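Local coordinates for protein exodeoxyribonuclease III (Archaeoglobus fulgidus, PDB 2VOA) that cleaves DNA at abasic sites as an AP endonuclease of the ExoIII family, probably with magnesium or manganese ions as cofactor, at residues Arg15-Asn26 / Asp236-Ser246; Glu195-Tyr203 / Arg211-Ala219. The protein carries 1 engineered substitution. All coordinates share one frame; numbering follows the deposited sequence.

Contact 1 of 2, residues Arg15-Asn26 / Asp236-Ser246. With nucleotides of chain C.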
loop_
_atom_site.group_PDB
_atom_site.type_symbol
_atom_site.label_atom_id
_atom_site.label_comp_id
_atom_site.label_asym_id
_atom_site.label_seq_id
_atom_site.Cartn_x
_atom_site.Cartn_y
_atom_site.Cartn_z
ATOM N N ARG A 15 -4.958 3.409 -7.870
ATOM C CA ARG A 15 -5.796 4.615 -7.726
ATOM C C ARG A 15 -7.303 4.398 -7.934
ATOM O O ARG A 15 -8.076 5.371 -7.977
ATOM C CB ARG A 15 -5.290 5.742 -8.650
ATOM C CG ARG A 15 -5.375 7.173 -8.045
ATOM C CD ARG A 15 -4.448 7.319 -6.820
ATOM N NE ARG A 15 -3.053 7.077 -7.207
ATOM C CZ ARG A 15 -2.056 6.822 -6.373
ATOM N NH1 ARG A 15 -2.266 6.773 -5.064
ATOM N NH2 ARG A 15 -0.831 6.609 -6.863
ATOM N N LEU A 16 -7.724 3.137 -8.057
ATOM C CA LEU A 16 -9.158 2.841 -8.223
ATOM C C LEU A 16 -9.986 3.344 -7.041
ATOM O O LEU A 16 -11.148 3.743 -7.207
ATOM C CB LEU A 16 -9.396 1.341 -8.446
ATOM C CG LEU A 16 -8.881 0.757 -9.771
ATOM C CD1 LEU A 16 -8.986 -0.760 -9.758
ATOM C CD2 LEU A 16 -9.618 1.346 -10.996
ATOM N N HIS A 17 -9.386 3.346 -5.853
ATOM C CA HIS A 17 -10.086 3.815 -4.660
ATOM C C HIS A 17 -10.403 5.313 -4.745
ATOM O O HIS A 17 -11.225 5.806 -3.959
ATOM C CB HIS A 17 -9.268 3.522 -3.400
ATOM C CG HIS A 17 -8.020 4.342 -3.300
ATOM N ND1 HIS A 17 -6.885 4.065 -4.035
ATOM C CD2 HIS A 17 -7.739 5.450 -2.575
ATOM C CE1 HIS A 17 -5.952 4.960 -3.751
ATOM N NE2 HIS A 17 -6.445 5.807 -2.862
ATOM N N ILE A 18 -9.732 6.021 -5.663
ATOM C CA ILE A 18 -10.005 7.428 -5.944
ATOM C C ILE A 18 -10.903 7.535 -7.174
ATOM O O ILE A 18 -11.943 8.171 -7.126
ATOM C CB ILE A 18 -8.697 8.263 -6.248
ATOM C CG1 ILE A 18 -7.734 8.256 -5.052
ATOM C CG2 ILE A 18 -9.051 9.693 -6.636
ATOM C CD1 ILE A 18 -8.308 8.866 -3.782
ATOM N N VAL A 19 -10.479 6.911 -8.274
ATOM C CA VAL A 19 -11.088 7.171 -9.596
ATOM C C VAL A 19 -12.545 6.703 -9.617
ATOM O O VAL A 19 -13.439 7.421 -10.065
ATOM C CB VAL A 19 -10.290 6.477 -10.719
ATOM C CG1 VAL A 19 -11.044 6.539 -12.066
ATOM C CG2 VAL A 19 -8.896 7.092 -10.830
ATOM N N ILE A 20 -12.783 5.491 -9.132
ATOM C CA ILE A 20 -14.134 4.925 -9.199
ATOM C C ILE A 20 -15.163 5.757 -8.383
ATOM O O ILE A 20 -16.178 6.186 -8.943
ATOM C CB ILE A 20 -14.138 3.397 -8.890
ATOM C CG1 ILE A 20 -13.237 2.636 -9.893
ATOM C CG2 ILE A 20 -15.585 2.813 -8.863
ATOM C CD1 ILE A 20 -13.584 2.870 -11.394
ATOM N N PRO A 21 -14.893 6.025 -7.087
ATOM C CA PRO A 21 -15.808 6.935 -6.351
ATOM C C PRO A 21 -15.911 8.343 -6.985
ATOM O O PRO A 21 -16.989 8.978 -6.955
ATOM C CB PRO A 21 -15.159 7.028 -4.966
ATOM C CG PRO A 21 -14.408 5.725 -4.822
ATOM C CD PRO A 21 -13.845 5.479 -6.196
ATOM N N TRP A 22 -14.808 8.827 -7.556
ATOM C CA TRP A 22 -14.825 10.149 -8.168
ATOM C C TRP A 22 -15.789 10.149 -9.375
ATOM O O TRP A 22 -16.565 11.087 -9.543
ATOM C CB TRP A 22 -13.407 10.606 -8.542
ATOM C CG TRP A 22 -13.355 12.044 -8.977
ATOM C CD1 TRP A 22 -13.152 13.142 -8.178
ATOM C CD2 TRP A 22 -13.542 12.536 -10.298
ATOM N NE1 TRP A 22 -13.208 14.296 -8.933
ATOM C CE2 TRP A 22 -13.419 13.952 -10.243
ATOM C CE3 TRP A 22 -13.777 11.922 -11.538
ATOM C CZ2 TRP A 22 -13.538 14.765 -11.390
ATOM C CZ3 TRP A 22 -13.889 12.733 -12.684
ATOM C CH2 TRP A 22 -13.788 14.140 -12.588
ATOM N N LEU A 23 -15.752 9.087 -10.188
ATOM C CA LEU A 23 -16.682 8.952 -11.328
ATOM C C LEU A 23 -18.136 8.844 -10.855
ATOM O O LEU A 23 -19.042 9.445 -11.436
ATOM C CB LEU A 23 -16.323 7.753 -12.221
ATOM C CG LEU A 23 -15.106 7.936 -13.136
ATOM C CD1 LEU A 23 -14.673 6.613 -13.717
ATOM C CD2 LEU A 23 -15.396 8.940 -14.246
ATOM N N LYS A 24 -18.361 8.084 -9.791
ATOM C CA LYS A 24 -19.710 7.969 -9.234
ATOM C C LYS A 24 -20.263 9.323 -8.774
ATOM O O LYS A 24 -21.442 9.609 -8.963
ATOM C CB LYS A 24 -19.730 6.933 -8.107
ATOM C CG LYS A 24 -19.966 5.518 -8.621
ATOM C CD LYS A 24 -20.682 4.654 -7.583
ATOM C CE LYS A 24 -21.714 3.700 -8.236
ATOM N NZ LYS A 24 -21.899 2.402 -7.485
ATOM N N GLU A 25 -19.400 10.162 -8.202
ATOM C CA GLU A 25 -19.812 11.447 -7.625
ATOM C C GLU A 25 -20.025 12.492 -8.707
ATOM O O GLU A 25 -21.043 13.194 -8.703
ATOM C CB GLU A 25 -18.775 11.947 -6.611
ATOM C CG GLU A 25 -18.987 13.380 -6.064
ATOM C CD GLU A 25 -20.269 13.571 -5.230
ATOM O OE1 GLU A 25 -20.756 12.611 -4.603
ATOM O OE2 GLU A 25 -20.787 14.713 -5.179
ATOM N N ASN A 26 -19.071 12.560 -9.630
ATOM C CA ASN A 26 -18.975 13.648 -10.599
ATOM C C ASN A 26 -19.634 13.344 -11.940
ATOM O O ASN A 26 -20.012 14.263 -12.685
ATOM C CB ASN A 26 -17.504 14.043 -10.769
ATOM C CG ASN A 26 -16.967 14.757 -9.535
ATOM O OD1 ASN A 26 -17.162 15.978 -9.380
ATOM N ND2 ASN A 26 -16.330 13.999 -8.632
ATOM N N ASP A 236 -10.163 19.919 -9.290
ATOM C CA ASP A 236 -10.782 19.363 -8.075
ATOM C C ASP A 236 -9.743 18.945 -7.033
ATOM O O ASP A 236 -9.070 17.930 -7.192
ATOM C CB ASP A 236 -11.690 18.187 -8.459
ATOM C CG ASP A 236 -12.524 17.660 -7.293
ATOM O OD1 ASP A 236 -13.319 16.719 -7.546
ATOM O OD2 ASP A 236 -12.404 18.176 -6.146
ATOM N N ILE A 237 -9.610 19.745 -5.970
ATOM C CA ILE A 237 -8.622 19.486 -4.914
ATOM C C ILE A 237 -8.981 18.283 -4.010
ATOM O O ILE A 237 -8.106 17.690 -3.354
ATOM C CB ILE A 237 -8.359 20.777 -4.057
ATOM C CG1 ILE A 237 -7.100 20.646 -3.169
ATOM C CG2 ILE A 237 -9.572 21.132 -3.217
ATOM C CD1 ILE A 237 -5.815 20.465 -3.924
ATOM N N LYS A 238 -10.266 17.926 -3.956
ATOM C CA LYS A 238 -10.718 16.893 -3.006
ATOM C C LYS A 238 -9.971 15.537 -3.113
ATOM O O LYS A 238 -9.475 15.036 -2.088
ATOM C CB LYS A 238 -12.243 16.715 -3.052
ATOM C CG LYS A 238 -13.000 17.924 -2.544
ATOM C CD LYS A 238 -14.501 17.676 -2.548
ATOM C CE LYS A 238 -15.257 18.976 -2.279
ATOM N NZ LYS A 238 -16.485 19.066 -3.140
ATOM N N PRO A 239 -9.882 14.953 -4.328
ATOM C CA PRO A 239 -9.108 13.701 -4.459
ATOM C C PRO A 239 -7.620 13.840 -4.085
ATOM O O PRO A 239 -7.004 12.848 -3.669
ATOM C CB PRO A 239 -9.258 13.309 -5.938
ATOM C CG PRO A 239 -9.991 14.418 -6.627
ATOM C CD PRO A 239 -10.483 15.402 -5.602
ATOM N N ARG A 240 -7.066 15.052 -4.212
ATOM C CA ARG A 240 -5.661 15.315 -3.837
ATOM C C ARG A 240 -5.410 15.315 -2.312
ATOM O O ARG A 240 -4.283 15.131 -1.844
ATOM C CB ARG A 240 -5.170 16.620 -4.483
ATOM C CG ARG A 240 -3.663 16.903 -4.296
ATOM C CD ARG A 240 -2.806 15.841 -4.987
ATOM N NE ARG A 240 -1.344 16.014 -4.856
ATOM C CZ ARG A 240 -0.636 15.635 -3.787
ATOM N NH1 ARG A 240 -1.246 15.147 -2.711
ATOM N NH2 ARG A 240 0.678 15.802 -3.754
ATOM N N LEU A 241 -6.478 15.551 -1.559
ATOM C CA LEU A 241 -6.447 15.545 -0.097
ATOM C C LEU A 241 -6.853 14.199 0.497
ATOM O O LEU A 241 -6.714 13.974 1.720
ATOM C CB LEU A 241 -7.382 16.637 0.431
ATOM C CG LEU A 241 -7.163 18.077 -0.048
ATOM C CD1 LEU A 241 -8.364 18.938 0.323
ATOM C CD2 LEU A 241 -5.919 18.660 0.586
ATOM N N ALA A 242 -7.371 13.305 -0.342
ATOM C CA ALA A 242 -7.817 12.001 0.141
ATOM C C ALA A 242 -6.625 11.102 0.478
ATOM O O ALA A 242 -5.468 11.443 0.159
ATOM C CB ALA A 242 -8.724 11.342 -0.887
ATOM N N GLU A 243 -6.900 9.959 1.110
ATOM C CA GLU A 243 -5.839 9.007 1.467
ATOM C C GLU A 243 -5.259 8.357 0.214
ATOM O O GLU A 243 -5.999 8.054 -0.725
ATOM C CB GLU A 243 -6.341 7.960 2.471
ATOM C CG GLU A 243 -6.266 8.457 3.900
ATOM C CD GLU A 243 -4.824 8.687 4.346
ATOM O OE1 GLU A 243 -4.387 9.866 4.374
ATOM O OE2 GLU A 243 -4.125 7.683 4.640
ATOM N N LYS A 244 -3.936 8.187 0.210
ATOM C CA LYS A 244 -3.175 7.665 -0.937
ATOM C C LYS A 244 -3.608 8.327 -2.254
ATOM O O LYS A 244 -4.105 7.674 -3.180
ATOM C CB LYS A 244 -3.228 6.127 -0.984
ATOM C CG LYS A 244 -2.442 5.455 0.147
ATOM C CD LYS A 244 -2.639 3.950 0.115
ATOM C CE LYS A 244 -1.616 3.235 0.982
ATOM N NZ LYS A 244 -1.529 1.786 0.595
ATOM N N PRO A 245 -3.419 9.657 -2.333
ATOM C CA PRO A 245 -3.844 10.406 -3.519
ATOM C C PRO A 245 -2.857 10.286 -4.667
ATOM O O PRO A 245 -1.680 9.998 -4.434
ATOM C CB PRO A 245 -3.862 11.851 -3.020
ATOM C CG PRO A 245 -2.764 11.892 -1.978
ATOM C CD PRO A 245 -2.775 10.518 -1.317
ATOM N N SER A 246 -3.336 10.533 -5.889
ATOM C CA SER A 246 -2.424 10.835 -7.002
ATOM C C SER A 246 -1.707 12.146 -6.663
ATOM O O SER A 246 -2.224 12.938 -5.878
ATOM C CB SER A 246 -3.205 11.068 -8.303
ATOM O OG SER A 246 -2.281 11.253 -9.372
ATOM P P DG C 3 1.359 5.484 -3.848
ATOM O OP1 DG C 3 0.270 6.445 -3.558
ATOM O OP2 DG C 3 1.627 4.338 -2.926
ATOM O "O5'" DG C 3 1.157 4.855 -5.295
ATOM C "C5'" DG C 3 1.930 3.789 -5.807
ATOM C "C4'" DG C 3 2.348 4.186 -7.204
ATOM O "O4'" DG C 3 3.307 5.275 -7.141
ATOM C "C3'" DG C 3 3.032 3.086 -7.992
ATOM O "O3'" DG C 3 2.069 2.292 -8.629
ATOM C "C2'" DG C 3 3.835 3.915 -8.993
ATOM C "C1'" DG C 3 4.362 4.980 -8.052
ATOM N N9 DG C 3 5.593 4.648 -7.313
ATOM C C8 DG C 3 5.723 4.440 -5.957
ATOM N N7 DG C 3 6.937 4.169 -5.569
ATOM C C5 DG C 3 7.683 4.193 -6.741
ATOM C C6 DG C 3 9.077 3.972 -6.944
ATOM O O6 DG C 3 9.937 3.715 -6.088
ATOM N N1 DG C 3 9.433 4.081 -8.292
ATOM C C2 DG C 3 8.545 4.382 -9.306
ATOM N N2 DG C 3 9.052 4.447 -10.543
ATOM N N3 DG C 3 7.230 4.588 -9.125
ATOM C C4 DG C 3 6.870 4.489 -7.822
HETATM O O HOH W 1 -15.209 15.389 -6.267
HETATM O O HOH W 2 -15.287 17.887 -9.106
#

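Contact 2 of 2, residues Glu195-Tyr203 / Arg211-Ala219. Engineered in segment 211-219: Gly217 (natural residue Val). With nucleotides of chain C.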
loop_
_atom_site.group_PDB
_atom_site.type_symbol
_atom_site.label_atom_id
_atom_site.label_comp_id
_atom_site.label_asym_id
_atom_site.label_seq_id
_atom_site.Cartn_x
_atom_site.Cartn_y
_atom_site.Cartn_z
ATOM N N GLU A 195 -5.183 33.273 -12.657
ATOM C CA GLU A 195 -5.533 32.821 -11.315
ATOM C C GLU A 195 -4.700 31.586 -10.985
ATOM O O GLU A 195 -4.525 30.702 -11.819
ATOM C CB GLU A 195 -7.028 32.507 -11.249
ATOM C CG GLU A 195 -7.577 32.187 -9.867
ATOM C CD GLU A 195 -9.094 31.927 -9.890
ATOM O OE1 GLU A 195 -9.769 32.259 -10.892
ATOM O OE2 GLU A 195 -9.585 31.375 -8.891
ATOM N N ARG A 196 -4.150 31.565 -9.773
ATOM C CA ARG A 196 -3.312 30.452 -9.341
ATOM C C ARG A 196 -4.184 29.237 -9.097
ATOM O O ARG A 196 -4.956 29.208 -8.118
ATOM C CB ARG A 196 -2.564 30.817 -8.064
ATOM C CG ARG A 196 -1.478 31.878 -8.272
ATOM C CD ARG A 196 -0.913 32.294 -6.937
ATOM N NE ARG A 196 -1.962 32.895 -6.132
ATOM C CZ ARG A 196 -1.874 33.151 -4.834
ATOM N NH1 ARG A 196 -0.781 32.839 -4.157
ATOM N NH2 ARG A 196 -2.900 33.709 -4.210
ATOM N N ILE A 197 -4.089 28.283 -10.024
ATOM C CA ILE A 197 -4.816 27.013 -9.991
ATOM C C ILE A 197 -3.821 25.955 -10.428
ATOM O O ILE A 197 -3.265 26.053 -11.519
ATOM C CB ILE A 197 -6.002 27.005 -10.951
ATOM C CG1 ILE A 197 -7.023 28.081 -10.555
ATOM C CG2 ILE A 197 -6.668 25.580 -10.978
ATOM C CD1 ILE A 197 -8.194 28.213 -11.488
ATOM N N TYR A 198 -3.599 24.947 -9.574
ATOM C CA TYR A 198 -2.563 23.946 -9.853
ATOM C C TYR A 198 -3.203 22.569 -9.957
ATOM O O TYR A 198 -4.163 22.272 -9.246
ATOM C CB TYR A 198 -1.457 23.955 -8.797
ATOM C CG TYR A 198 -0.797 25.301 -8.673
ATOM C CD1 TYR A 198 -0.725 25.929 -7.438
ATOM C CD2 TYR A 198 -0.283 25.964 -9.799
ATOM C CE1 TYR A 198 -0.120 27.174 -7.283
ATOM C CE2 TYR A 198 0.335 27.219 -9.657
ATOM C CZ TYR A 198 0.378 27.826 -8.407
ATOM O OH TYR A 198 0.979 29.065 -8.259
ATOM N N THR A 199 -2.703 21.777 -10.897
ATOM C CA THR A 199 -3.199 20.426 -11.136
ATOM C C THR A 199 -2.179 19.368 -10.667
ATOM O O THR A 199 -2.383 18.176 -10.868
ATOM C CB THR A 199 -3.549 20.203 -12.633
ATOM O OG1 THR A 199 -2.431 20.562 -13.464
ATOM C CG2 THR A 199 -4.797 21.018 -13.025
ATOM N N PHE A 200 -1.061 19.839 -10.106
ATOM C CA PHE A 200 0.030 18.971 -9.666
ATOM C C PHE A 200 0.745 19.555 -8.456
ATOM O O PHE A 200 1.107 20.730 -8.444
ATOM C CB PHE A 200 1.033 18.759 -10.796
ATOM C CG PHE A 200 2.303 18.085 -10.353
ATOM C CD1 PHE A 200 2.304 16.735 -10.025
ATOM C CD2 PHE A 200 3.487 18.805 -10.261
ATOM C CE1 PHE A 200 3.498 16.091 -9.605
ATOM C CE2 PHE A 200 4.683 18.175 -9.855
ATOM C CZ PHE A 200 4.670 16.800 -9.519
ATOM N N TYR A 201 0.954 18.719 -7.437
ATOM C CA TYR A 201 1.785 19.071 -6.290
ATOM C C TYR A 201 2.712 17.885 -6.075
ATOM O O TYR A 201 2.239 16.754 -5.906
ATOM C CB TYR A 201 0.944 19.282 -5.025
ATOM C CG TYR A 201 0.022 20.471 -5.093
ATOM C CD1 TYR A 201 -1.283 20.326 -5.547
ATOM C CD2 TYR A 201 0.441 21.737 -4.657
ATOM C CE1 TYR A 201 -2.158 21.412 -5.597
ATOM C CE2 TYR A 201 -0.423 22.822 -4.705
ATOM C CZ TYR A 201 -1.709 22.652 -5.175
ATOM O OH TYR A 201 -2.580 23.720 -5.206
ATOM N N ASP A 202 4.017 18.134 -6.104
ATOM C CA ASP A 202 5.016 17.066 -5.983
ATOM C C ASP A 202 4.916 16.401 -4.621
ATOM O O ASP A 202 4.886 17.093 -3.611
ATOM C CB ASP A 202 6.416 17.651 -6.221
ATOM C CG ASP A 202 7.480 16.595 -6.395
ATOM O OD1 ASP A 202 7.575 15.688 -5.556
ATOM O OD2 ASP A 202 8.284 16.712 -7.357
ATOM N N TYR A 203 4.862 15.067 -4.590
ATOM C CA TYR A 203 4.782 14.331 -3.323
ATOM C C TYR A 203 5.926 14.696 -2.361
ATOM O O TYR A 203 5.785 14.638 -1.125
ATOM C CB TYR A 203 4.911 12.840 -3.572
ATOM C CG TYR A 203 3.749 12.111 -4.218
ATOM C CD1 TYR A 203 3.975 11.254 -5.300
ATOM C CD2 TYR A 203 2.451 12.211 -3.715
ATOM C CE1 TYR A 203 2.938 10.515 -5.872
ATOM C CE2 TYR A 203 1.390 11.480 -4.296
ATOM C CZ TYR A 203 1.649 10.625 -5.353
ATOM O OH TYR A 203 0.631 9.886 -5.914
ATOM N N ARG A 211 1.271 25.598 1.112
ATOM C CA ARG A 211 2.083 26.760 0.729
ATOM C C ARG A 211 2.051 27.130 -0.751
ATOM O O ARG A 211 2.838 27.973 -1.204
ATOM C CB ARG A 211 3.510 26.662 1.243
ATOM C CG ARG A 211 4.186 25.356 1.040
ATOM C CD ARG A 211 5.005 25.061 2.287
ATOM N NE ARG A 211 6.065 24.099 2.008
ATOM C CZ ARG A 211 7.304 24.417 1.631
ATOM N NH1 ARG A 211 7.669 25.689 1.483
ATOM N NH2 ARG A 211 8.184 23.449 1.391
ATOM N N GLY A 212 1.139 26.494 -1.476
ATOM C CA GLY A 212 0.856 26.816 -2.880
ATOM C C GLY A 212 2.006 26.491 -3.819
ATOM O O GLY A 212 2.233 27.206 -4.803
ATOM N N LEU A 213 2.729 25.412 -3.528
ATOM C CA LEU A 213 3.872 25.007 -4.355
ATOM C C LEU A 213 3.421 23.943 -5.347
ATOM O O LEU A 213 3.726 22.749 -5.208
ATOM C CB LEU A 213 5.037 24.515 -3.486
ATOM C CG LEU A 213 5.622 25.522 -2.480
ATOM C CD1 LEU A 213 6.675 24.818 -1.654
ATOM C CD2 LEU A 213 6.203 26.713 -3.217
ATOM N N GLY A 214 2.667 24.397 -6.344
ATOM C CA GLY A 214 2.162 23.526 -7.387
ATOM C C GLY A 214 2.479 24.026 -8.784
ATOM O O GLY A 214 3.094 25.106 -8.961
ATOM N N TRP A 215 2.055 23.206 -9.749
ATOM C CA TRP A 215 2.204 23.431 -11.199
ATOM C C TRP A 215 0.891 23.181 -11.899
ATOM O O TRP A 215 0.041 22.419 -11.416
ATOM C CB TRP A 215 3.194 22.415 -11.807
ATOM C CG TRP A 215 4.548 22.426 -11.255
ATOM C CD1 TRP A 215 4.931 22.052 -9.987
ATOM C CD2 TRP A 215 5.744 22.798 -11.944
ATOM N NE1 TRP A 215 6.282 22.188 -9.853
ATOM C CE2 TRP A 215 6.810 22.643 -11.032
ATOM C CE3 TRP A 215 6.019 23.252 -13.245
ATOM C CZ2 TRP A 215 8.147 22.932 -11.372
ATOM C CZ3 TRP A 215 7.376 23.555 -13.579
ATOM C CH2 TRP A 215 8.397 23.381 -12.647
ATOM N N ARG A 216 0.709 23.812 -13.065
ATOM C CA ARG A 216 -0.487 23.544 -13.869
ATOM C C ARG A 216 -0.014 23.133 -15.275
ATOM O O ARG A 216 0.073 23.961 -16.205
ATOM C CB ARG A 216 -1.440 24.763 -13.885
ATOM C CG ARG A 216 -2.917 24.388 -14.242
ATOM C CD ARG A 216 -3.088 23.984 -15.707
ATOM N NE ARG A 216 -2.885 25.147 -16.565
ATOM C CZ ARG A 216 -3.476 25.355 -17.740
ATOM N NH1 ARG A 216 -4.309 24.442 -18.272
ATOM N NH2 ARG A 216 -3.233 26.489 -18.385
ATOM N N GLY A 217 0.324 21.845 -15.399
ATOM C CA GLY A 217 0.802 21.268 -16.670
ATOM C C GLY A 217 -0.219 20.373 -17.378
ATOM O O GLY A 217 0.078 19.816 -18.453
ATOM N N ASP A 218 -1.393 20.218 -16.774
ATOM C CA ASP A 218 -2.526 19.452 -17.326
ATOM C C ASP A 218 -3.499 20.443 -17.986
ATOM O O ASP A 218 -3.685 21.562 -17.498
ATOM C CB ASP A 218 -3.251 18.669 -16.222
ATOM C CG ASP A 218 -2.337 17.729 -15.481
ATOM O OD1 ASP A 218 -1.813 18.110 -14.404
ATOM O OD2 ASP A 218 -2.141 16.612 -16.003
ATOM N N ALA A 219 -4.141 20.045 -19.090
ATOM C CA ALA A 219 -4.991 21.001 -19.812
ATOM C C ALA A 219 -6.137 20.284 -20.537
ATOM O O ALA A 219 -6.023 19.090 -20.885
ATOM C CB ALA A 219 -4.168 21.871 -20.801
ATOM P P DC C 2 4.099 9.628 0.370
ATOM O OP1 DC C 2 2.881 10.451 0.508
ATOM O OP2 DC C 2 4.542 8.753 1.492
ATOM O "O5'" DC C 2 3.964 8.659 -0.872
ATOM C "C5'" DC C 2 3.455 9.227 -2.081
ATOM C "C4'" DC C 2 3.712 8.308 -3.243
ATOM O "O4'" DC C 2 5.104 8.460 -3.609
ATOM C "C3'" DC C 2 3.462 6.820 -2.986
ATOM O "O3'" DC C 2 2.683 6.323 -4.035
ATOM C "C2'" DC C 2 4.855 6.204 -3.090
ATOM C "C1'" DC C 2 5.514 7.193 -4.053
ATOM N N1 DC C 2 7.031 7.094 -4.114
ATOM C C2 DC C 2 7.666 7.330 -5.342
ATOM O O2 DC C 2 6.992 7.648 -6.327
ATOM N N3 DC C 2 9.020 7.208 -5.406
ATOM C C4 DC C 2 9.712 6.856 -4.324
ATOM N N4 DC C 2 11.037 6.758 -4.464
ATOM C C5 DC C 2 9.099 6.611 -3.065
ATOM C C6 DC C 2 7.762 6.728 -3.007
ATOM O "O5'" DG C 1 9.346 12.992 0.622
ATOM C "C5'" DG C 1 8.660 11.783 0.902
ATOM C "C4'" DG C 1 7.387 11.703 0.074
ATOM O "O4'" DG C 1 7.634 11.780 -1.363
ATOM C "C3'" DG C 1 6.618 10.405 0.245
ATOM O "O3'" DG C 1 5.245 10.665 0.011
ATOM C "C2'" DG C 1 7.185 9.493 -0.837
ATOM C "C1'" DG C 1 7.459 10.503 -1.952
ATOM N N9 DG C 1 8.673 10.247 -2.701
ATOM C C8 DG C 1 9.907 9.863 -2.207
ATOM N N7 DG C 1 10.810 9.752 -3.137
ATOM C C5 DG C 1 10.147 10.099 -4.297
ATOM C C6 DG C 1 10.626 10.142 -5.614
ATOM O O6 DG C 1 11.785 9.887 -5.983
ATOM N N1 DG C 1 9.636 10.553 -6.515
ATOM C C2 DG C 1 8.326 10.852 -6.174
ATOM N N2 DG C 1 7.500 11.217 -7.176
ATOM N N3 DG C 1 7.871 10.801 -4.923
ATOM C C4 DG C 1 8.833 10.414 -4.051
HETATM O O HOH W 3 1.487 29.626 -5.609
HETATM O O HOH W 4 4.884 20.722 -6.668
#

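Contact 1 of 2, residues Arg15-Asn26 / Asp236-Ser246
Helix 16-26 lies against segment 236-246, a loop with a short, weakly bonded helix near 238-241, their backbones nearing at two places, Ile18 beside Pro239 (CA to CA 6.5 Å) and Arg15 beside Ser246. Part of the interface is apolar: the CG2 branch of Ile18 meets Pro239 CB, its CD1 reaches Ala242 CB, and Pro239 CG comes obliquely against Trp22 CD1. Trp22 has CG anti to the backbone N (chi1 -171°), which carries its indole toward Asp236; NE1 gives a bond of 2.8 Å to Asp236 OD1, on the carboxylate's anti side. The other oxygen, OD2, caps Lys238 N, so one aspartate serves both segments. His17 NE2 meets two carbonyls at its ring edge, Glu243 O at 3.1 Å and, more weakly, Lys244 O. Arg15, at the N-cap position, bends so that Arg15 NH1 donates to Lys244 O (2.8 Å). The same NH1 also donates to OP1 of DG3 of chain C, while Val9 O and Asn10 O hold NE and NH2. A leucine in place of Arg15 would probably cost this phosphate these donors and leave Lys244 O with only the weak His17 bond among those described here. Backbone carbonyls at NH1, NE and NH2 probably hold the guanidinium ready for the DNA phosphate.

Contact 2 of 2, residues Glu195-Tyr203 / Arg211-Ala219
Phe200 and Trp215 pair their backbones as a single antiparallel hydrogen-bonded bridge: Trp215 N gives a bond of 3.0 Å to Phe200 O, in the carbonyl plane. Trp215 O receives Thr199 N at 2.9 Å and, weakly, Phe200 N, so that two residues face one in a classic beta bulge. Tyr198 can be followed outward. Its CB touches Trp215 O; CG, beside the backbone N (chi1 -58°), and CD2 lie against Gly214 C, while CD1 faces Gly214 CA. Farther out CE2 meets Gly214 O and CE1 approaches Gly212 O at 3.4 Å; finally OH shares a water with Gly212 O. The ring face thus covers Gly214, whose CA makes a CH-pi contact with it. Glycine suits this place because a CB would clash with Tyr198, Tyr201 and Phe200 O. The Phe200 and Trp215 side chains lie side by side, Phe200 CD2 to Trp215 CD1 3.6 Å, their planes oblique at 58°. Thr199 is small enough to bring OG1 to the anti lone pair of Asp218 OD1 (2.7 Å), which is also hydrogen-bonded to His248; such a second-shell threonine would help orient an aspartate predicted to matter for catalysis. Gly217 is an engineered substitution for valine. Arg216 runs past Ile197 O toward salt bridges with Asp186 and Asp155. The crossing lies where the loop following helix 187-191 meets the start of strand 218-222: Ile197 and Arg216 touch Leu188 of that helix, and Ile197 and Thr199 touch Ala235 of strand 230-235.

From the N terminus, the chain runs through strand 2-8 into helix 16-26 and meets it again, near the C terminus, at 236-246, so contact 1 closes a long loop of 209 residues. Contact 2 falls wholly within that loop and closes a short one, with seven residues between 195-203 and 211-219. Their centres are about 17 Å apart. Contact 1 ties the helix beside the sheet of strand 2-8 to the segment after that sheet's edge strand 230-235; contact 2 leads into strand 218-222 of the other sheet. Two probable hydrogen bonds join them, Tyr203 OH to Pro245 O at 2.7 Å and Arg240 NH2 to Tyr201 O, and Arg15 and Tyr203 both meet chain C of the DNA.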